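Local coordinates for ALKF (Bacillus cereus, PDB 3ZBO), which is of unknown function but has affinity for branched DNA structures and is related to the HEAT-like repeat DNA glycosylases AlkC and AlkD, at residues E60-Y63 with D69-Y72; S101-A106 with R236-C241; F150-I155 with V189-K194; D164-H167 with T173-A176; I204-V207 with K213-L216. All coordinates share one frame; numbering follows the deposited sequence. Where two conformers were deposited one is given.

Contact 1: E60-Y63 with D69-Y72; sequences EELY and DAMY
Tyr63 and Met71 meet through two different first torsions. In Tyr63, CG stands anti to the backbone N (chi1 -162°). In Met71, CG is anti to the carbonyl carbon, and the chain then bends at chi3 (86°). This bend lays the terminal methyl over one face of the Tyr63 ring. Met71 CE sits 3.7 Å from the centroid of the Tyr63 ring, a CH-pi contact, and is shifted toward the rim on the hydroxyl side. Its closest atom there is Tyr63 CZ, 3.5 Å from Met71 CE. Met71 SD lies farther off, 4.9 Å from the same Tyr63 centroid. The root of the methionine is also held close. Met71 CG rests 3.4 Å from Tyr63 O. Beside this pair, Leu62 CB packs on Ala70 O at 3.5 Å, and Leu62 CD2 is 4.2 Å from Ala70 CB. No hydrogen bond joins the two segments. The polar end of Tyr63 is satisfied elsewhere: its OH bonds to Trp91 O, and its ring stacks with the Trp91 ring. This is a Met-aromatic contact at the turn between consecutive helices 56-63 and 68-77 of a mainly helical, HEAT-like fold.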
# COMPACT_ATOMS: atom_id res chain seq x y z
N GLU A 60 -14.12 -5.04 -10.98
CA GLU A 60 -15.12 -5.21 -9.92
C GLU A 60 -15.47 -6.64 -9.67
O GLU A 60 -15.62 -7.07 -8.48
CB GLU A 60 -16.40 -4.39 -10.14
CG GLU A 60 -16.16 -2.92 -10.10
CD GLU A 60 -15.91 -2.31 -8.71
OE1 GLU A 60 -16.25 -2.98 -7.74
OE2 GLU A 60 -15.47 -1.20 -8.62
N GLU A 61 -15.66 -7.42 -10.76
CA GLU A 61 -15.97 -8.81 -10.54
C GLU A 61 -14.81 -9.60 -9.88
O GLU A 61 -15.10 -10.47 -9.03
CB GLU A 61 -16.32 -9.49 -11.88
CG GLU A 61 -17.57 -8.94 -12.49
CD GLU A 61 -18.11 -9.87 -13.62
OE1 GLU A 61 -18.07 -11.14 -13.53
OE2 GLU A 61 -18.66 -9.29 -14.60
N LEU A 62 -13.60 -9.26 -10.28
CA LEU A 62 -12.42 -9.95 -9.71
C LEU A 62 -12.31 -9.54 -8.25
O LEU A 62 -12.04 -10.45 -7.39
CB LEU A 62 -11.16 -9.57 -10.48
CG LEU A 62 -11.17 -10.14 -11.88
CD1 LEU A 62 -10.03 -9.51 -12.60
CD2 LEU A 62 -10.99 -11.64 -11.84
N TYR A 63 -12.53 -8.28 -7.92
CA TYR A 63 -12.32 -7.90 -6.48
C TYR A 63 -13.37 -8.57 -5.59
O TYR A 63 -13.09 -8.97 -4.44
CB TYR A 63 -12.40 -6.36 -6.39
CG TYR A 63 -11.78 -5.89 -5.10
CD1 TYR A 63 -10.40 -5.72 -4.98
CD2 TYR A 63 -12.61 -5.62 -4.01
CE1 TYR A 63 -9.82 -5.27 -3.76
CE2 TYR A 63 -12.06 -5.24 -2.78
CZ TYR A 63 -10.66 -5.08 -2.69
OH TYR A 63 -10.14 -4.66 -1.48
N ASP A 69 -5.41 -13.14 -4.97
CA ASP A 69 -4.70 -12.86 -6.23
C ASP A 69 -5.58 -12.19 -7.26
O ASP A 69 -5.12 -11.30 -8.03
CB ASP A 69 -4.18 -14.17 -6.85
CG ASP A 69 -3.17 -14.85 -5.92
OD1 ASP A 69 -2.04 -14.40 -5.87
OD2 ASP A 69 -3.58 -15.80 -5.25
N ALA A 70 -6.84 -12.63 -7.29
CA ALA A 70 -7.79 -11.93 -8.19
C ALA A 70 -8.01 -10.49 -7.78
O ALA A 70 -8.17 -9.61 -8.66
CB ALA A 70 -9.17 -12.66 -8.16
N MET A 71 -8.04 -10.28 -6.48
CA MET A 71 -8.20 -8.92 -5.99
C MET A 71 -6.98 -8.01 -6.29
O MET A 71 -7.14 -6.84 -6.64
CB MET A 71 -8.44 -8.90 -4.49
CG MET A 71 -9.75 -9.54 -4.12
SD MET A 71 -9.89 -9.98 -2.36
CE MET A 71 -10.48 -8.39 -1.71
N TYR A 72 -5.76 -8.58 -6.15
CA TYR A 72 -4.56 -7.88 -6.57
C TYR A 72 -4.63 -7.56 -8.05
O TYR A 72 -4.33 -6.41 -8.44
CB TYR A 72 -3.33 -8.77 -6.16
CG TYR A 72 -2.07 -7.96 -6.39
CD1 TYR A 72 -1.50 -7.89 -7.67
CD2 TYR A 72 -1.40 -7.37 -5.36
CE1 TYR A 72 -0.34 -7.11 -7.83
CE2 TYR A 72 -0.27 -6.55 -5.54
CZ TYR A 72 0.28 -6.48 -6.78
OH TYR A 72 1.40 -5.65 -6.96

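Contact 2: S101-A106 with R236-C241; sequences SDYVVA and RKYVRC
Tyr238 meets Tyr103 where the C-terminal tail, without regular structure, passes a pi-type turn in helix 98-110; the backbones come nearest at Tyr103 and Arg240, whose CA atoms are 8.2 Å apart. The wider turn is marked by the bond from Ala106 N to Ser101 O, 3.0 Å long. The tail thus returns to a helix of the HEAT-like fold from far along the chain. Two tail side chains make the contact.

Tyr238 leads with its hydroxyl. The side chain sets off toward the helix, and a chi1 of -173° keeps the ring on that course. Tyr238 OH reaches the base of the other tyrosine, 3.4 Å from Tyr103 CB. The two side chains cross at about a right angle, and no hydrogen bond or ring stack forms between them. The Tyr238 ring instead meets Trp140 of helix 128-144 edge-to-face. On the tail itself, Arg240 CG lies at the edge of the Tyr238 ring, in its plane.

Arg240 turns its end back toward the helix through a bend at chi3 (80°). Its NH2 donates to Thr108 OG1, which is also hydrogen-bonded to Val104 O. The guanidinium is only near that carbonyl, with Arg240 NH2 3.9 Å from Val104 O. A water completes the link between tail and helix. It accepts from Arg240 NE at 2.9 Å and donates to Tyr103 O at 2.7 Å.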
# COMPACT_ATOMS: atom_id res chain seq x y z
N SER A 101 -5.04 -3.83 1.93
CA SER A 101 -5.17 -2.43 2.19
C SER A 101 -4.01 -1.64 1.61
O SER A 101 -4.20 -0.53 1.08
CB SER A 101 -5.33 -2.16 3.70
OG SER A 101 -4.20 -2.68 4.39
N ASP A 102 -2.78 -2.18 1.73
CA ASP A 102 -1.56 -1.33 1.54
C ASP A 102 -1.06 -1.49 0.08
O ASP A 102 -0.59 -0.48 -0.47
CB ASP A 102 -0.44 -1.77 2.45
CG ASP A 102 -0.78 -1.64 3.95
OD1 ASP A 102 -1.87 -1.16 4.31
OD2 ASP A 102 0.13 -2.11 4.67
N TYR A 103 -1.16 -2.71 -0.50
CA TYR A 103 -0.51 -2.94 -1.80
C TYR A 103 -1.53 -3.03 -2.96
O TYR A 103 -1.15 -3.04 -4.14
CB TYR A 103 0.33 -4.22 -1.75
CG TYR A 103 1.31 -4.28 -0.63
CD1 TYR A 103 1.94 -3.13 -0.11
CD2 TYR A 103 1.56 -5.52 -0.04
CE1 TYR A 103 2.91 -3.26 0.94
CE2 TYR A 103 2.45 -5.61 1.00
CZ TYR A 103 3.07 -4.51 1.46
OH TYR A 103 3.91 -4.68 2.54
N VAL A 104 -2.83 -3.00 -2.65
CA VAL A 104 -3.88 -3.09 -3.69
C VAL A 104 -4.79 -1.84 -3.61
O VAL A 104 -4.67 -0.95 -4.46
CB VAL A 104 -4.74 -4.33 -3.53
CG1 VAL A 104 -5.82 -4.34 -4.65
CG2 VAL A 104 -3.89 -5.57 -3.64
N VAL A 105 -5.54 -1.64 -2.53
CA VAL A 105 -6.40 -0.48 -2.49
C VAL A 105 -5.63 0.82 -2.40
O VAL A 105 -5.95 1.76 -3.14
CB VAL A 105 -7.36 -0.64 -1.29
CG1 VAL A 105 -8.37 0.54 -1.30
CG2 VAL A 105 -8.19 -1.98 -1.39
N ALA A 106 -4.61 0.92 -1.52
CA ALA A 106 -3.87 2.21 -1.41
C ALA A 106 -3.15 2.50 -2.74
O ALA A 106 -3.00 3.70 -3.08
CB ALA A 106 -2.84 2.08 -0.30
N ARG A 236 10.20 6.83 -6.41
CA ARG A 236 9.92 5.52 -6.99
C ARG A 236 8.39 5.35 -7.18
O ARG A 236 7.72 5.24 -6.21
CB ARG A 236 10.48 4.40 -6.07
CG ARG A 236 10.12 4.49 -4.57
CD ARG A 236 11.34 4.84 -3.73
NE ARG A 236 12.15 3.67 -3.43
CZ ARG A 236 12.99 3.63 -2.41
NH1 ARG A 236 13.10 4.70 -1.62
NH2 ARG A 236 13.70 2.53 -2.18
N LYS A 237 7.88 5.30 -8.41
CA LYS A 237 6.49 4.80 -8.62
C LYS A 237 6.39 3.37 -8.15
O LYS A 237 7.21 2.53 -8.56
CB LYS A 237 6.05 4.87 -10.06
CG LYS A 237 4.60 4.66 -10.21
CD LYS A 237 4.15 4.91 -11.67
CE LYS A 237 2.82 4.26 -11.87
NZ LYS A 237 1.90 5.04 -12.77
N TYR A 238 5.40 3.07 -7.29
CA TYR A 238 5.26 1.67 -6.81
C TYR A 238 5.18 0.70 -8.00
O TYR A 238 4.37 0.88 -8.89
CB TYR A 238 3.99 1.62 -5.89
CG TYR A 238 3.81 0.32 -5.22
CD1 TYR A 238 3.20 -0.75 -5.92
CD2 TYR A 238 4.20 0.13 -3.92
CE1 TYR A 238 2.99 -2.02 -5.34
CE2 TYR A 238 4.03 -1.16 -3.30
CZ TYR A 238 3.41 -2.20 -4.06
OH TYR A 238 3.21 -3.41 -3.46
N VAL A 239 5.97 -0.39 -7.94
CA VAL A 239 5.95 -1.38 -9.02
C VAL A 239 4.98 -2.49 -8.73
O VAL A 239 5.12 -3.20 -7.74
CB VAL A 239 7.39 -1.96 -9.26
CG1 VAL A 239 7.38 -2.84 -10.45
CG2 VAL A 239 8.41 -0.80 -9.52
N ARG A 240 4.00 -2.62 -9.60
CA ARG A 240 2.86 -3.51 -9.24
C ARG A 240 3.04 -4.92 -9.72
O ARG A 240 2.39 -5.85 -9.20
CB ARG A 240 1.61 -2.91 -9.81
CG ARG A 240 1.33 -1.49 -9.23
CD ARG A 240 -0.02 -0.95 -9.67
NE ARG A 240 -1.14 -1.54 -8.84
CZ ARG A 240 -2.32 -0.97 -8.77
NH1 ARG A 240 -2.62 0.11 -9.52
NH2 ARG A 240 -3.20 -1.52 -7.99
N CYS A 241 3.80 -5.09 -10.81
CA CYS A 241 3.76 -6.42 -11.42
C CYS A 241 5.16 -6.71 -11.91
O CYS A 241 6.05 -6.91 -11.00
CB CYS A 241 2.33 -6.76 -12.19
SG CYS A 241 1.80 -6.35 -13.79
OXT CYS A 241 5.46 -6.73 -13.14
O HOH W 1 -0.26 -3.24 -6.68

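Contact 3: F150-I155 with V189-K194; sequences FSESKI and VPLHEK
Glu152 and Leu191 pack where the starts of helices 152-165 and 192-202 meet in the HEAT-like helical fold. The glutamate is stretched out. A chi1 of 177° sets its CG opposite the backbone N, and the chain stays extended beyond it. It therefore runs across Leu191 at a slant, and the carboxylate arrives over Pro190. Glu152 OE1 lies 3.6 Å from Pro190 CB. Midway, Glu152 CG is 4.0 Å from Leu191 CG.

Leu191 takes the other first torsion, with CG anti to the carbonyl carbon (chi1 -69°). Its two methyls divide the work. Leu191 CD1 reaches into the first turn of helix 152-165, 3.6 Å from Glu152 O. The same CD1 is 3.7 Å from Ile155 CG2. The other methyl, CD2, faces the carboxylate, 3.9 Å from Glu152 OE2. Behind them, Val184 of helix 171-187 touches both Ile155 and Leu191, so the inner side of the contact is apolar and buried.

The helix start is fixed by Ser151 at the N-cap. Its OG accepts from Lys154 N with an angle of 158° at the hydrogen. On the exposed side, a water bridges the segments. It donates to Glu152 OE2 and to Pro190 O, each 2.6 Å from the water oxygen.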
# COMPACT_ATOMS: atom_id res chain seq x y z
N PHE A 150 2.05 18.52 -2.58
CA PHE A 150 1.79 18.44 -1.13
C PHE A 150 2.01 19.72 -0.43
O PHE A 150 2.91 20.50 -0.80
CB PHE A 150 2.76 17.40 -0.51
CG PHE A 150 2.77 16.11 -1.25
CD1 PHE A 150 1.82 15.13 -0.97
CD2 PHE A 150 3.65 15.88 -2.28
CE1 PHE A 150 1.76 13.90 -1.70
CE2 PHE A 150 3.65 14.71 -2.97
CZ PHE A 150 2.71 13.68 -2.72
N SER A 151 1.16 19.97 0.55
CA SER A 151 1.35 21.07 1.47
C SER A 151 2.47 20.69 2.47
O SER A 151 2.35 19.64 3.17
CB SER A 151 0.05 21.32 2.27
OG SER A 151 0.36 22.03 3.42
N GLU A 152 3.56 21.47 2.56
CA GLU A 152 4.67 21.14 3.47
C GLU A 152 4.19 21.17 4.92
O GLU A 152 4.52 20.32 5.74
CB GLU A 152 5.89 22.08 3.25
CG GLU A 152 6.98 21.84 4.18
CD GLU A 152 8.21 22.75 3.96
OE1 GLU A 152 8.43 23.17 2.79
OE2 GLU A 152 8.90 23.03 4.95
N SER A 153 3.32 22.13 5.28
CA SER A 153 2.83 22.10 6.63
C SER A 153 1.93 20.86 6.92
O SER A 153 2.00 20.37 8.04
CB SER A 153 2.03 23.46 6.95
OG SER A 153 0.95 23.54 6.12
N LYS A 154 1.15 20.36 5.96
CA LYS A 154 0.34 19.18 6.18
C LYS A 154 1.31 17.98 6.41
O LYS A 154 1.06 17.22 7.36
CB LYS A 154 -0.50 18.87 4.96
CG LYS A 154 -1.50 17.76 5.22
CD LYS A 154 -2.21 17.44 3.83
CE LYS A 154 -3.37 16.61 3.96
NZ LYS A 154 -3.85 16.46 2.52
N ILE A 155 2.32 17.85 5.53
CA ILE A 155 3.25 16.69 5.76
C ILE A 155 3.97 16.82 7.08
O ILE A 155 4.17 15.86 7.81
CB ILE A 155 4.25 16.60 4.57
CG1 ILE A 155 3.55 16.39 3.25
CG2 ILE A 155 5.30 15.45 4.84
CD1 ILE A 155 2.62 15.17 3.12
N VAL A 189 12.08 15.93 -0.03
CA VAL A 189 13.24 16.65 0.51
C VAL A 189 12.94 17.90 1.30
O VAL A 189 13.74 18.26 2.19
CB VAL A 189 14.32 16.97 -0.54
CG1 VAL A 189 14.86 15.71 -1.14
CG2 VAL A 189 13.85 17.91 -1.63
N PRO A 190 11.78 18.56 1.07
CA PRO A 190 11.56 19.71 2.02
C PRO A 190 11.58 19.42 3.49
O PRO A 190 11.93 20.28 4.31
CB PRO A 190 10.25 20.29 1.53
CG PRO A 190 10.17 19.92 0.09
CD PRO A 190 10.76 18.45 0.04
N LEU A 191 11.26 18.19 3.88
CA LEU A 191 11.26 17.81 5.26
C LEU A 191 12.19 16.61 5.50
O LEU A 191 12.03 15.87 6.49
CB LEU A 191 9.82 17.41 5.69
CG LEU A 191 8.90 18.63 5.72
CD1 LEU A 191 7.49 18.21 5.95
CD2 LEU A 191 9.33 19.63 6.74
N HIS A 192 13.26 16.54 4.67
CA HIS A 192 14.28 15.48 4.93
C HIS A 192 14.82 15.52 6.35
O HIS A 192 14.82 14.47 7.07
CB HIS A 192 15.46 15.61 3.95
CG HIS A 192 16.54 14.68 4.31
ND1 HIS A 192 17.81 15.01 4.77
CD2 HIS A 192 16.46 13.34 4.36
CE1 HIS A 192 18.50 13.88 5.01
NE2 HIS A 192 17.68 12.87 4.74
N GLU A 193 15.26 16.69 6.82
CA GLU A 193 15.90 16.72 8.14
C GLU A 193 14.93 16.43 9.25
O GLU A 193 15.29 15.70 10.17
CB GLU A 193 16.60 18.09 8.35
CG GLU A 193 17.62 18.36 7.21
CD GLU A 193 16.95 18.78 5.79
OE1 GLU A 193 15.67 19.22 5.63
OE2 GLU A 193 17.76 18.62 4.78
N LYS A 194 13.68 16.93 9.16
CA LYS A 194 12.71 16.69 10.25
C LYS A 194 12.37 15.20 10.31
O LYS A 194 12.17 14.68 11.38
CB LYS A 194 11.44 17.49 10.01
CG LYS A 194 10.39 17.30 11.06
CD LYS A 194 9.12 18.20 10.82
CE LYS A 194 8.20 17.97 11.99
NZ LYS A 194 8.51 18.86 13.15
O HOH W 2 11.28 22.44 5.66

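Contact 4: D164-H167 with T173-A176; sequences DTIH and TKSA
Lys174 runs past Ile166 and His167 as a fully extended chain. Its CG is anti to the carbonyl carbon (chi1 -72°), and every later torsion is near 180°. Lys174 CB starts the path beside the isoleucine, 4.3 Å from Ile166 CG1. The next atom makes the closest approach: Lys174 CG lies 3.3 Å from Ile166 O. Lys174 CD passes the same carbonyl at 3.9 Å. Lys174 CE comes back slightly nearer, 3.7 Å from Ile166 O. It is also within 4.0 Å of His167 O. The aliphatic part of the lysine is therefore laid along two backbone carbonyls, without a hydrogen bond between the segments. The tip finds its partners outside them. Lys174 NZ forms a salt bridge with Glu171 and a hydrogen bond to Glu206 O on strand 204-207. These partners hold the ammonium end of a largely buried side chain.

Ile166 answers from its own side. With chi1 at -169°, its CG1 branch is carried toward helix 171-187. Ile166 CD1 ends 3.7 Å from Lys174 O. The other branch, CG2, sits over the centre of one face of the His167 ring. That imidazole is tied through NE2 to Val202 O. Val205 touches Ile166, His167 and Lys174, so the strand covers this packing. The contact closes the short helix-loop-helix connection between helices 152-165 and 171-187, the kind of link that joins successive helices in HEAT-like folds.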
# COMPACT_ATOMS: atom_id res chain seq x y z
N ASP A 164 3.97 11.26 17.67
CA ASP A 164 3.19 11.33 18.92
C ASP A 164 2.41 10.08 19.14
O ASP A 164 2.12 9.76 20.35
CB ASP A 164 2.25 12.49 18.91
CG ASP A 164 2.98 13.85 19.08
OD1 ASP A 164 4.11 13.90 19.51
OD2 ASP A 164 2.36 14.88 18.65
N THR A 165 2.10 9.30 18.09
CA THR A 165 1.07 8.28 18.22
C THR A 165 1.40 6.90 17.63
O THR A 165 0.68 5.90 17.89
CB THR A 165 -0.28 8.65 17.59
OG1 THR A 165 -0.21 8.70 16.12
CG2 THR A 165 -0.78 10.08 18.07
N ILE A 166 2.55 6.80 16.96
CA ILE A 166 2.87 5.48 16.38
C ILE A 166 2.92 4.30 17.39
O ILE A 166 2.45 3.17 17.12
CB ILE A 166 4.16 5.56 15.50
CG1 ILE A 166 4.33 4.28 14.71
CG2 ILE A 166 5.45 5.79 16.42
CD1 ILE A 166 5.41 4.42 13.55
N HIS A 167 3.49 4.56 18.57
CA HIS A 167 3.70 3.46 19.47
C HIS A 167 2.41 2.98 20.11
O HIS A 167 2.41 1.94 20.71
CB HIS A 167 4.74 3.87 20.53
CG HIS A 167 6.13 4.00 19.97
ND1 HIS A 167 6.78 3.00 19.30
CD2 HIS A 167 7.01 5.02 20.05
CE1 HIS A 167 7.99 3.40 18.96
NE2 HIS A 167 8.14 4.63 19.39
N THR A 173 -1.29 -0.24 11.26
CA THR A 173 -1.17 1.19 11.09
C THR A 173 0.31 1.55 11.34
O THR A 173 0.87 2.44 10.66
CB THR A 173 -2.15 1.95 12.02
OG1 THR A 173 -3.43 1.34 11.92
CG2 THR A 173 -2.24 3.38 11.55
N LYS A 174 0.93 0.97 12.39
CA LYS A 174 2.30 1.29 12.76
C LYS A 174 3.21 1.01 11.53
O LYS A 174 4.13 1.78 11.26
CB LYS A 174 2.82 0.30 13.83
CG LYS A 174 2.21 0.48 15.17
CD LYS A 174 2.90 -0.55 16.11
CE LYS A 174 2.32 -0.49 17.49
NZ LYS A 174 2.92 -1.66 18.28
N SER A 175 3.01 -0.13 10.83
CA SER A 175 3.85 -0.45 9.66
C SER A 175 3.71 0.63 8.63
O SER A 175 4.75 1.09 8.07
CB SER A 175 3.38 -1.80 9.11
OG SER A 175 3.98 -1.99 7.79
N ALA A 176 2.50 1.08 8.34
CA ALA A 176 2.35 2.09 7.31
C ALA A 176 2.85 3.46 7.75
O ALA A 176 3.44 4.20 6.90
CB ALA A 176 0.81 2.22 6.92

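Contact 5: I204-V207 with K213-L216; sequences IVEV and KSSL
Val207 and Ser215 form a hydrogen-bonded pair of an antiparallel beta hairpin, the sole sheet in a chain that is otherwise mostly helical. Two backbone bonds tie them. Val207 N donates to Ser215 O at 2.9 Å, in the carbonyl plane and nearly straight (165° at the hydrogen). Ser215 N returns a bond of 2.9 Å to Val207 O, with the donor tilted from the carbonyl plane. This is the tight part. The CB atoms of Val207 and Ser215 lie 4.1 Å apart on one face of the sheet. Val207 is buried there and also touches Arg172 of helix 171-187. Val205 touches the same helix at Asn178. CA-H...O contacts add to the ladder, among them Ser214 CA to Val207 O at 3.3 Å.

The other face, with Glu206 and Leu216, is looser and nearer solvent. These two are the non-hydrogen-bonded pair. They touch through carbon atoms alone: Leu216 CD2 lies 3.7 Å from Glu206 CG. Ile204 CG2 is 4.0 Å from Leu216 CB, and both residues are exposed.

One polar bond crosses on this side. A chi1 of 175° swings the Glu206 chain clear of its own backbone N, and the chain stays extended. Its carboxylate is carried across to Ser214 on the other segment. Ser214 OG donates to Glu206 OE2 at 2.6 Å and meets the anti lone pair of that oxygen, the one turned away from the other carboxylate oxygen.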
# COMPACT_ATOMS: atom_id res chain seq x y z
N ILE A 204 12.82 2.10 17.47
CA ILE A 204 12.31 0.85 16.96
C ILE A 204 10.77 0.79 17.14
O ILE A 204 10.23 1.14 18.19
CB ILE A 204 12.87 -0.35 17.76
CG1 ILE A 204 14.42 -0.42 17.60
CG2 ILE A 204 12.24 -1.69 17.32
CD1 ILE A 204 14.81 -0.65 16.13
N VAL A 205 10.10 0.33 16.07
CA VAL A 205 8.64 0.18 16.09
C VAL A 205 8.35 -1.29 15.96
O VAL A 205 8.88 -1.98 15.03
CB VAL A 205 8.04 0.92 14.83
CG1 VAL A 205 6.55 0.55 14.64
CG2 VAL A 205 8.20 2.46 15.09
N GLU A 206 7.60 -1.81 16.92
CA GLU A 206 7.34 -3.26 16.99
C GLU A 206 5.94 -3.53 16.47
O GLU A 206 4.95 -3.10 17.08
CB GLU A 206 7.52 -3.81 18.44
CG GLU A 206 7.11 -5.27 18.44
CD GLU A 206 7.21 -5.91 19.80
OE1 GLU A 206 7.55 -5.29 20.81
OE2 GLU A 206 6.95 -7.13 19.82
N VAL A 207 5.90 -4.20 15.32
CA VAL A 207 4.63 -4.63 14.70
C VAL A 207 4.36 -6.08 15.15
O VAL A 207 5.03 -7.01 14.74
CB VAL A 207 4.73 -4.59 13.18
CG1 VAL A 207 3.38 -4.98 12.55
CG2 VAL A 207 5.09 -3.16 12.70
N LYS A 213 6.66 -14.09 14.57
CA LYS A 213 7.37 -13.18 15.46
C LYS A 213 6.97 -11.74 15.11
O LYS A 213 6.59 -11.47 13.92
CB LYS A 213 8.90 -13.33 15.27
CG LYS A 213 9.46 -14.70 15.60
CD LYS A 213 11.01 -14.68 15.80
CE LYS A 213 11.54 -16.06 16.23
NZ LYS A 213 10.67 -16.57 17.32
N SER A 214 7.13 -10.82 16.07
CA SER A 214 7.00 -9.40 15.76
C SER A 214 8.03 -9.02 14.72
O SER A 214 9.11 -9.58 14.60
CB SER A 214 7.24 -8.59 17.01
OG SER A 214 6.16 -8.77 17.92
N SER A 215 7.66 -8.00 13.94
CA SER A 215 8.61 -7.28 13.09
C SER A 215 9.14 -6.08 13.84
O SER A 215 8.35 -5.27 14.30
CB SER A 215 7.84 -6.87 11.84
OG SER A 215 8.79 -6.26 11.00
N LEU A 216 10.47 -6.00 14.04
CA LEU A 216 11.06 -4.81 14.66
C LEU A 216 11.55 -3.81 13.60
O LEU A 216 12.69 -4.05 12.98
CB LEU A 216 12.24 -5.25 15.55
CG LEU A 216 11.83 -6.19 16.70
CD1 LEU A 216 13.03 -6.35 17.67
CD2 LEU A 216 10.69 -5.60 17.51

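In the fold
Contact 1 comes first along the chain. Contact 2 spans the other three, since its tail segment is the C-terminus. Contacts 1 and 2 have centres 14 Å apart and touch: Tyr72 OH is probably hydrogen-bonded to Arg240 O, and Tyr72 packs on Val104. The tail thus fastens to two helices, 68-77 and 98-110. Contacts 3 and 4 share helix 152-165, with centres 18 Å apart. Contacts 1 and 3 are farthest apart, about 35 Å between centres, on opposite sides of the chain's centre. Contacts 1, 3 and 4 join helices within the array. Contact 5 forms the hairpin packed on contact 4, 11 Å between centres. Contact 2 brings the C-terminus back to the middle of the chain.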